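Local coordinates for protein nicotinate-nucleotide pyrophosphorylase (Ehrlichia chaffeensis, PDB 3L0G) that probably transfers the phosphoribosyl group of phosphoribosyl pyrophosphate to quinolinate, with decarboxylation, giving nicotinate mononucleotide for NAD(+) biosynthesis, at residues L196-L201 against I210-D215; D215-V220 against V245-G250. All coordinates share one frame; numbering follows the deposited sequence.

Contact 1: L196-L201 against I210-D215; sequences LAIQRL and IAIECD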
ATOM      1  N   LEU C 196     -23.854   9.122 -30.480  1.00 10.51           N
ATOM      2  CA  LEU C 196     -24.419   9.524 -29.171  1.00 10.93           C
ATOM      3  C   LEU C 196     -23.385   9.438 -28.048  1.00 10.70           C
ATOM      4  O   LEU C 196     -23.332  10.307 -27.179  1.00 10.79           O
ATOM      5  CB  LEU C 196     -25.662   8.707 -28.822  1.00 10.95           C
ATOM      6  CG  LEU C 196     -26.361   9.081 -27.516  1.00 10.35           C
ATOM      7  CD1 LEU C 196     -27.105  10.431 -27.624  1.00 12.36           C
ATOM      8  CD2 LEU C 196     -27.333   7.963 -27.159  1.00 12.25           C
ATOM      9  N   ALA C 197     -22.542   8.410 -28.069  1.00 11.41           N
ATOM     10  CA  ALA C 197     -21.450   8.306 -27.083  1.00 11.54           C
ATOM     11  C   ALA C 197     -20.528   9.539 -27.118  1.00 11.75           C
ATOM     12  O   ALA C 197     -20.232  10.148 -26.061  1.00 12.22           O
ATOM     13  CB  ALA C 197     -20.624   6.987 -27.294  1.00 11.29           C
ATOM     14  N   ILE C 198     -20.066   9.913 -28.314  1.00 11.28           N
ATOM     15  CA  ILE C 198     -19.132  11.026 -28.441  1.00 11.48           C
ATOM     16  C   ILE C 198     -19.831  12.324 -28.019  1.00 12.82           C
ATOM     17  O   ILE C 198     -19.249  13.149 -27.281  1.00 12.67           O
ATOM     18  CB  ILE C 198     -18.584  11.185 -29.886  1.00 11.27           C
ATOM     19  CG1 ILE C 198     -17.699   9.977 -30.271  1.00 10.36           C
ATOM     20  CG2 ILE C 198     -17.759  12.485 -29.994  1.00 11.38           C
ATOM     21  CD1 ILE C 198     -17.502   9.790 -31.780  1.00  7.65           C
ATOM     22  N   GLN C 199     -21.063  12.523 -28.507  1.00 12.81           N
ATOM     23  CA  GLN C 199     -21.836  13.711 -28.118  1.00 14.01           C
ATOM     24  C   GLN C 199     -21.926  13.892 -26.601  1.00 13.63           C
ATOM     25  O   GLN C 199     -21.690  15.012 -26.077  1.00 13.22           O
ATOM     26  CB  GLN C 199     -23.254  13.682 -28.708  1.00 14.01           C
ATOM     27  CG  GLN C 199     -23.333  14.016 -30.229  1.00 18.06           C
ATOM     28  CD  GLN C 199     -24.786  13.990 -30.767  1.00 22.79           C
ATOM     29  OE1 GLN C 199     -25.033  14.125 -31.978  1.00 24.69           O
ATOM     30  NE2 GLN C 199     -25.748  13.831 -29.852  1.00 25.80           N
ATOM     31  N   ARG C 200     -22.285  12.806 -25.900  1.00 12.90           N
ATOM     32  CA  ARG C 200     -22.416  12.847 -24.426  1.00 13.11           C
ATOM     33  C   ARG C 200     -21.104  13.138 -23.730  1.00 12.99           C
ATOM     34  O   ARG C 200     -21.056  13.944 -22.794  1.00 12.12           O
ATOM     35  CB  ARG C 200     -22.976  11.523 -23.892  1.00 13.48           C
ATOM     36  CG  ARG C 200     -24.455  11.364 -24.162  1.00 15.57           C
ATOM     37  CD  ARG C 200     -24.902  10.034 -23.694  1.00 17.56           C
ATOM     38  NE  ARG C 200     -26.343   9.857 -23.784  1.00 18.22           N
ATOM     39  CZ  ARG C 200     -26.971   8.766 -23.351  1.00 17.98           C
ATOM     40  NH1 ARG C 200     -26.286   7.758 -22.810  1.00 16.74           N
ATOM     41  NH2 ARG C 200     -28.284   8.680 -23.459  1.00 16.55           N
ATOM     42  N   LEU C 201     -20.040  12.461 -24.165  1.00 12.57           N
ATOM     43  CA  LEU C 201     -18.732  12.681 -23.586  1.00 13.15           C
ATOM     44  C   LEU C 201     -18.314  14.136 -23.758  1.00 13.93           C
ATOM     45  O   LEU C 201     -17.909  14.768 -22.792  1.00 13.93           O
ATOM     46  CB  LEU C 201     -17.658  11.744 -24.161  1.00 12.82           C
ATOM     47  CG  LEU C 201     -16.334  11.770 -23.371  1.00 11.90           C
ATOM     48  CD1 LEU C 201     -15.850  10.371 -22.973  1.00 11.66           C
ATOM     49  CD2 LEU C 201     -15.284  12.554 -24.150  1.00 11.97           C
ATOM     50  N   ILE C 210     -10.208  12.538 -27.559  1.00 11.99           N
ATOM     51  CA  ILE C 210     -11.133  11.395 -27.654  1.00 11.64           C
ATOM     52  C   ILE C 210     -10.574  10.314 -28.521  1.00 11.39           C
ATOM     53  O   ILE C 210     -10.351  10.558 -29.698  1.00 10.52           O
ATOM     54  CB  ILE C 210     -12.511  11.798 -28.215  1.00 11.22           C
ATOM     55  CG1 ILE C 210     -13.113  12.938 -27.380  1.00 11.30           C
ATOM     56  CG2 ILE C 210     -13.425  10.588 -28.240  1.00 10.89           C
ATOM     57  CD1 ILE C 210     -14.585  13.239 -27.684  1.00 11.92           C
ATOM     58  N   ALA C 211     -10.358   9.130 -27.925  1.00 11.34           N
ATOM     59  CA  ALA C 211     -10.073   7.875 -28.653  1.00 11.57           C
ATOM     60  C   ALA C 211     -11.280   6.953 -28.652  1.00 11.76           C
ATOM     61  O   ALA C 211     -11.995   6.880 -27.662  1.00 11.49           O
ATOM     62  CB  ALA C 211      -8.902   7.138 -28.030  1.00 11.85           C
ATOM     63  N   ILE C 212     -11.492   6.216 -29.754  1.00 11.78           N
ATOM     64  CA  ILE C 212     -12.620   5.286 -29.845  1.00 11.75           C
ATOM     65  C   ILE C 212     -12.230   3.990 -30.559  1.00 12.21           C
ATOM     66  O   ILE C 212     -11.524   4.016 -31.563  1.00 12.45           O
ATOM     67  CB  ILE C 212     -13.826   5.949 -30.523  1.00 12.03           C
ATOM     68  CG1 ILE C 212     -15.044   4.990 -30.575  1.00 11.38           C
ATOM     69  CG2 ILE C 212     -13.443   6.459 -31.911  1.00 11.27           C
ATOM     70  CD1 ILE C 212     -16.410   5.696 -30.962  1.00  9.89           C
ATOM     71  N   GLU C 213     -12.653   2.849 -30.030  1.00 12.23           N
ATOM     72  CA  GLU C 213     -12.382   1.595 -30.728  1.00 13.51           C
ATOM     73  C   GLU C 213     -13.474   1.180 -31.717  1.00 12.85           C
ATOM     74  O   GLU C 213     -14.686   1.210 -31.430  1.00 13.88           O
ATOM     75  CB  GLU C 213     -11.983   0.455 -29.799  1.00 13.81           C
ATOM     76  CG  GLU C 213     -12.777   0.260 -28.594  1.00 17.71           C
ATOM     77  CD  GLU C 213     -12.471  -1.080 -27.895  1.00 19.43           C
ATOM     78  OE1 GLU C 213     -13.436  -1.875 -27.699  1.00 16.04           O
ATOM     79  OE2 GLU C 213     -11.269  -1.319 -27.570  1.00 20.74           O
ATOM     80  N   CYS C 214     -13.009   0.821 -32.901  1.00 12.77           N
ATOM     81  CA  CYS C 214     -13.844   0.434 -34.016  1.00 12.21           C
ATOM     82  C   CYS C 214     -13.487  -0.991 -34.435  1.00 12.76           C
ATOM     83  O   CYS C 214     -12.306  -1.353 -34.472  1.00 12.65           O
ATOM     84  CB  CYS C 214     -13.568   1.386 -35.167  1.00 12.33           C
ATOM     85  SG  CYS C 214     -13.942   3.149 -34.843  1.00 12.86           S
ATOM     86  N   ASP C 215     -14.477  -1.803 -34.761  1.00 13.19           N
ATOM     87  CA  ASP C 215     -14.178  -3.100 -35.352  1.00 14.48           C
ATOM     88  C   ASP C 215     -14.672  -3.312 -36.766  1.00 13.43           C
ATOM     89  O   ASP C 215     -14.573  -4.412 -37.267  1.00 12.61           O
ATOM     90  CB  ASP C 215     -14.544  -4.267 -34.431  1.00 15.67           C
ATOM     91  CG  ASP C 215     -15.966  -4.276 -34.031  1.00 20.34           C
ATOM     92  OD1 ASP C 215     -16.786  -3.597 -34.692  1.00 23.53           O
ATOM     93  OD2 ASP C 215     -16.261  -4.973 -33.024  1.00 28.15           O
TER
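Arg200 NH1, borne on the same helix that sets Ile198 and Leu201 against Ile210, is gripped twice by the second subunit: it forms a salt bridge with Glu53 OE2 of that chain and a hydrogen bond with Ile49 O of the same neighbour. Its guanidinium is backed within the helix by Leu196, whose CD2 lies over one face, 3.7 Å above the plane and displaced toward the rim. On the strand side, Ile210 N is hydrogen-bonded to Asp229 OD2. Across the segments themselves the contact is wholly apolar and rests on the tip of Ile210. The CG1 branch of Ile210 stands anti to the carbonyl carbon and runs out extended (chi1 -55°, chi2 -169°), which carries CD1 to the helix. There Ile210 CD1 meets Leu201 CD2 at 3.7 Å, the two side chains sliding past each other in opposite directions, and Leu201 CD2 also approaches Ile210 CG1 at 3.9 Å. The other neighbour of Ile210 CD1 is Ile198 CG2, at 4.0 Å, on a side chain set askew to that of Ile210.

Helix 194-204 and strand 210-214 form the returning half of a beta-alpha-beta crossover from strand 181-183, part of the alpha/beta barrel-like domain of the quinolinate phosphoribosyltransferases. The axes of segment 196-201 and of the strand run nearly antiparallel, at 157°, and approach to 10.7 Å. Farther along the strand, Ile198 CD1 and Ile212 CD1 come within 4.3 Å. All four touching side chains are buried. Val228 also lies against Ile198 and Ile212, while Val181 and Ile183 of the adjoining strand back Leu201 and Ile210, respectively, and Ser48 of the second subunit packs on Leu201.

Contact 2: D215-V220 against V245-G250; sequences DNISQV and VDIVNG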
ATOM      1  N   ASP C 215     -14.477  -1.803 -34.761  1.00 13.19           N
ATOM      2  CA  ASP C 215     -14.178  -3.100 -35.352  1.00 14.48           C
ATOM      3  C   ASP C 215     -14.672  -3.312 -36.766  1.00 13.43           C
ATOM      4  O   ASP C 215     -14.573  -4.412 -37.267  1.00 12.61           O
ATOM      5  CB  ASP C 215     -14.544  -4.267 -34.431  1.00 15.67           C
ATOM      6  CG  ASP C 215     -15.966  -4.276 -34.031  1.00 20.34           C
ATOM      7  OD1 ASP C 215     -16.786  -3.597 -34.692  1.00 23.53           O
ATOM      8  OD2 ASP C 215     -16.261  -4.973 -33.024  1.00 28.15           O
ATOM      9  N   ASN C 216     -15.144  -2.257 -37.433  1.00 12.97           N
ATOM     10  CA  ASN C 216     -15.351  -2.326 -38.882  1.00 12.97           C
ATOM     11  C   ASN C 216     -15.225  -0.965 -39.515  1.00 13.13           C
ATOM     12  O   ASN C 216     -15.050   0.048 -38.818  1.00 12.82           O
ATOM     13  CB  ASN C 216     -16.692  -2.996 -39.223  1.00 13.28           C
ATOM     14  CG  ASN C 216     -17.884  -2.211 -38.703  1.00 13.27           C
ATOM     15  OD1 ASN C 216     -17.900  -0.990 -38.762  1.00 15.34           O
ATOM     16  ND2 ASN C 216     -18.872  -2.910 -38.183  1.00 16.83           N
ATOM     17  N   ILE C 217     -15.300  -0.921 -40.841  1.00 12.97           N
ATOM     18  CA  ILE C 217     -15.036   0.313 -41.560  1.00 12.87           C
ATOM     19  C   ILE C 217     -16.161   1.346 -41.344  1.00 12.63           C
ATOM     20  O   ILE C 217     -15.914   2.575 -41.265  1.00 11.54           O
ATOM     21  CB  ILE C 217     -14.830   0.008 -43.063  1.00 13.56           C
ATOM     22  CG1 ILE C 217     -13.421  -0.572 -43.274  1.00 15.33           C
ATOM     23  CG2 ILE C 217     -15.092   1.242 -43.936  1.00 12.85           C
ATOM     24  CD1 ILE C 217     -12.286   0.361 -42.946  1.00 16.26           C
ATOM     25  N   SER C 218     -17.389   0.855 -41.272  1.00 12.06           N
ATOM     26  CA  SER C 218     -18.524   1.714 -40.949  1.00 12.57           C
ATOM     27  C   SER C 218     -18.287   2.479 -39.634  1.00 11.81           C
ATOM     28  O   SER C 218     -18.520   3.669 -39.564  1.00 12.40           O
ATOM     29  CB  SER C 218     -19.812   0.877 -40.854  1.00 12.80           C
ATOM     30  OG  SER C 218     -20.916   1.716 -40.509  1.00 14.92           O
ATOM     31  N   GLN C 219     -17.786   1.812 -38.605  1.00 11.27           N
ATOM     32  CA  GLN C 219     -17.507   2.501 -37.332  1.00 11.14           C
ATOM     33  C   GLN C 219     -16.358   3.476 -37.422  1.00 10.61           C
ATOM     34  O   GLN C 219     -16.391   4.528 -36.795  1.00  9.76           O
ATOM     35  CB  GLN C 219     -17.267   1.487 -36.221  1.00 11.71           C
ATOM     36  CG  GLN C 219     -18.524   0.712 -35.854  1.00 12.92           C
ATOM     37  CD  GLN C 219     -18.302  -0.215 -34.703  1.00 13.48           C
ATOM     38  OE1 GLN C 219     -17.237  -0.819 -34.587  1.00 16.79           O
ATOM     39  NE2 GLN C 219     -19.291  -0.323 -33.819  1.00 13.25           N
ATOM     40  N   VAL C 220     -15.356   3.161 -38.234  1.00 10.31           N
ATOM     41  CA  VAL C 220     -14.311   4.121 -38.539  1.00 10.31           C
ATOM     42  C   VAL C 220     -14.881   5.376 -39.246  1.00 10.77           C
ATOM     43  O   VAL C 220     -14.594   6.510 -38.854  1.00  9.69           O
ATOM     44  CB  VAL C 220     -13.222   3.510 -39.418  1.00 10.01           C
ATOM     45  CG1 VAL C 220     -12.273   4.586 -39.863  1.00  9.55           C
ATOM     46  CG2 VAL C 220     -12.464   2.376 -38.663  1.00 10.10           C
ATOM     47  N   VAL C 245      -6.671   3.282 -43.147  1.00 12.59           N
ATOM     48  CA  VAL C 245      -5.610   4.271 -43.315  1.00 12.29           C
ATOM     49  C   VAL C 245      -5.985   5.214 -44.455  1.00 13.07           C
ATOM     50  O   VAL C 245      -5.859   6.433 -44.328  1.00 12.84           O
ATOM     51  CB  VAL C 245      -4.238   3.619 -43.605  1.00 11.81           C
ATOM     52  CG1 VAL C 245      -3.205   4.660 -44.019  1.00 11.26           C
ATOM     53  CG2 VAL C 245      -3.734   2.829 -42.387  1.00 11.50           C
ATOM     54  N   ASP C 246      -6.476   4.651 -45.553  1.00 13.45           N
ATOM     55  CA  ASP C 246      -6.857   5.447 -46.709  0.50 13.71           C
ATOM     56  C   ASP C 246      -8.001   6.415 -46.406  1.00 13.84           C
ATOM     57  O   ASP C 246      -7.954   7.594 -46.753  1.00 13.04           O
ATOM     58  CB  ASP C 246      -7.282   4.529 -47.839  0.50 13.89           C
ATOM     59  CG  ASP C 246      -7.540   5.278 -49.094  0.50 13.59           C
ATOM     60  OD1 ASP C 246      -6.562   5.796 -49.663  0.50 13.31           O
ATOM     61  OD2 ASP C 246      -8.718   5.362 -49.482  0.50 14.78           O
ATOM     62  N   ILE C 247      -9.051   5.905 -45.767  1.00 14.11           N
ATOM     63  CA  ILE C 247     -10.239   6.705 -45.447  0.50 13.93           C
ATOM     64  C   ILE C 247      -9.887   7.788 -44.445  1.00 13.94           C
ATOM     65  O   ILE C 247     -10.341   8.896 -44.538  1.00 13.68           O
ATOM     66  CB  ILE C 247     -11.380   5.850 -44.820  0.50 13.85           C
ATOM     67  CG1 ILE C 247     -11.957   4.873 -45.849  0.50 13.86           C
ATOM     68  CG2 ILE C 247     -12.498   6.755 -44.292  0.50 13.02           C
ATOM     69  CD1 ILE C 247     -12.882   3.822 -45.257  0.50 11.11           C
ATOM     70  N   VAL C 248      -9.075   7.425 -43.451  1.00 14.58           N
ATOM     71  CA  VAL C 248      -8.713   8.388 -42.394  1.00 14.42           C
ATOM     72  C   VAL C 248      -7.857   9.525 -42.986  1.00 15.04           C
ATOM     73  O   VAL C 248      -8.008  10.689 -42.609  1.00 14.21           O
ATOM     74  CB  VAL C 248      -7.978   7.709 -41.205  1.00 14.74           C
ATOM     75  CG1 VAL C 248      -7.387   8.765 -40.267  1.00 13.20           C
ATOM     76  CG2 VAL C 248      -8.922   6.740 -40.440  1.00 12.84           C
ATOM     77  N   ASN C 249      -6.957   9.176 -43.906  1.00 15.71           N
ATOM     78  CA  ASN C 249      -6.141  10.169 -44.611  1.00 16.45           C
ATOM     79  C   ASN C 249      -5.409  11.122 -43.636  1.00 16.53           C
ATOM     80  O   ASN C 249      -5.370  12.326 -43.827  1.00 17.25           O
ATOM     81  CB  ASN C 249      -7.048  10.929 -45.605  1.00 16.94           C
ATOM     82  CG  ASN C 249      -6.268  11.678 -46.724  1.00 19.16           C
ATOM     83  OD1 ASN C 249      -6.818  12.605 -47.329  1.00 21.25           O
ATOM     84  ND2 ASN C 249      -5.019  11.284 -46.990  1.00 19.00           N
ATOM     85  N   GLY C 250      -4.835  10.573 -42.577  1.00 16.32           N
ATOM     86  CA  GLY C 250      -4.116  11.366 -41.587  1.00 16.59           C
ATOM     87  C   GLY C 250      -4.909  12.396 -40.782  1.00 16.80           C
ATOM     88  O   GLY C 250      -4.302  13.248 -40.147  1.00 16.90           O
TER
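The first turn of helix 217-225 lies beside the last turn of helix 238-248, the CA atoms of Val220 and Val248 being 8.0 Å apart. These are consecutive helices on the outside of the alpha/beta barrel-like domain, each lying in the connection between parallel strands: the first joins strand 210-214 to 230-234, and the second joins 230-234 to 253-257. No hydrogen bond links the segments, and the contact consists of two pairs of branched aliphatic side chains. In the inner pair, Val220 CG1 meets Val248 CG2 at 4.0 Å, the side chains crossing at about a right angle. Both valines are buried against the sheet: Val220 rests on Ile231 and Leu233, and Val248 on Leu254.

The outer pair is Ile217 and Ile247. Ile217 CG2 lies 3.6 Å from Ile247 CD1, the end of an extended branch (chi2 169°); Ile247 was modelled in two conformers, so this approach, which belongs to one of them, is doubtful as a fixed contact. Glu221 and Leu224 also touch Ile247, and Lys243 and Ala244 touch Ile217. Beyond Val248 the second helix ends, with Asn249 turning to positive phi while its N still bonds to Val245 O.

Asn216 is the N-cap of the first helix, its OD1 accepting from Gln219 N at 2.8 Å. The extended side chain of Gln219 (chi2 -176°) reaches back past the cap residue, and its OE1 receives the N-H of Asp215 at 2.9 Å in a nearly straight bond of 170°.

Contacts 1 and 2 follow one another along the chain and share Asp215, where strand 210-214 gives way to helix 217-225. Their centres are 14 Å apart, yet they meet directly through Cys214, whose SG packs 3.4 Å from Gln219 O and 3.7 Å from Val220 N. Together they place three successive helices, 194-204, 217-225 and 238-248, around the parallel sheet; contact 2 joins two of these outer helices. In contact 1 the touching isoleucines and leucine pack on the helix side of the strand, next to a second subunit. The strand's C-terminal end, with Glu213, probably lies at the end of the barrel that holds the active site in this family.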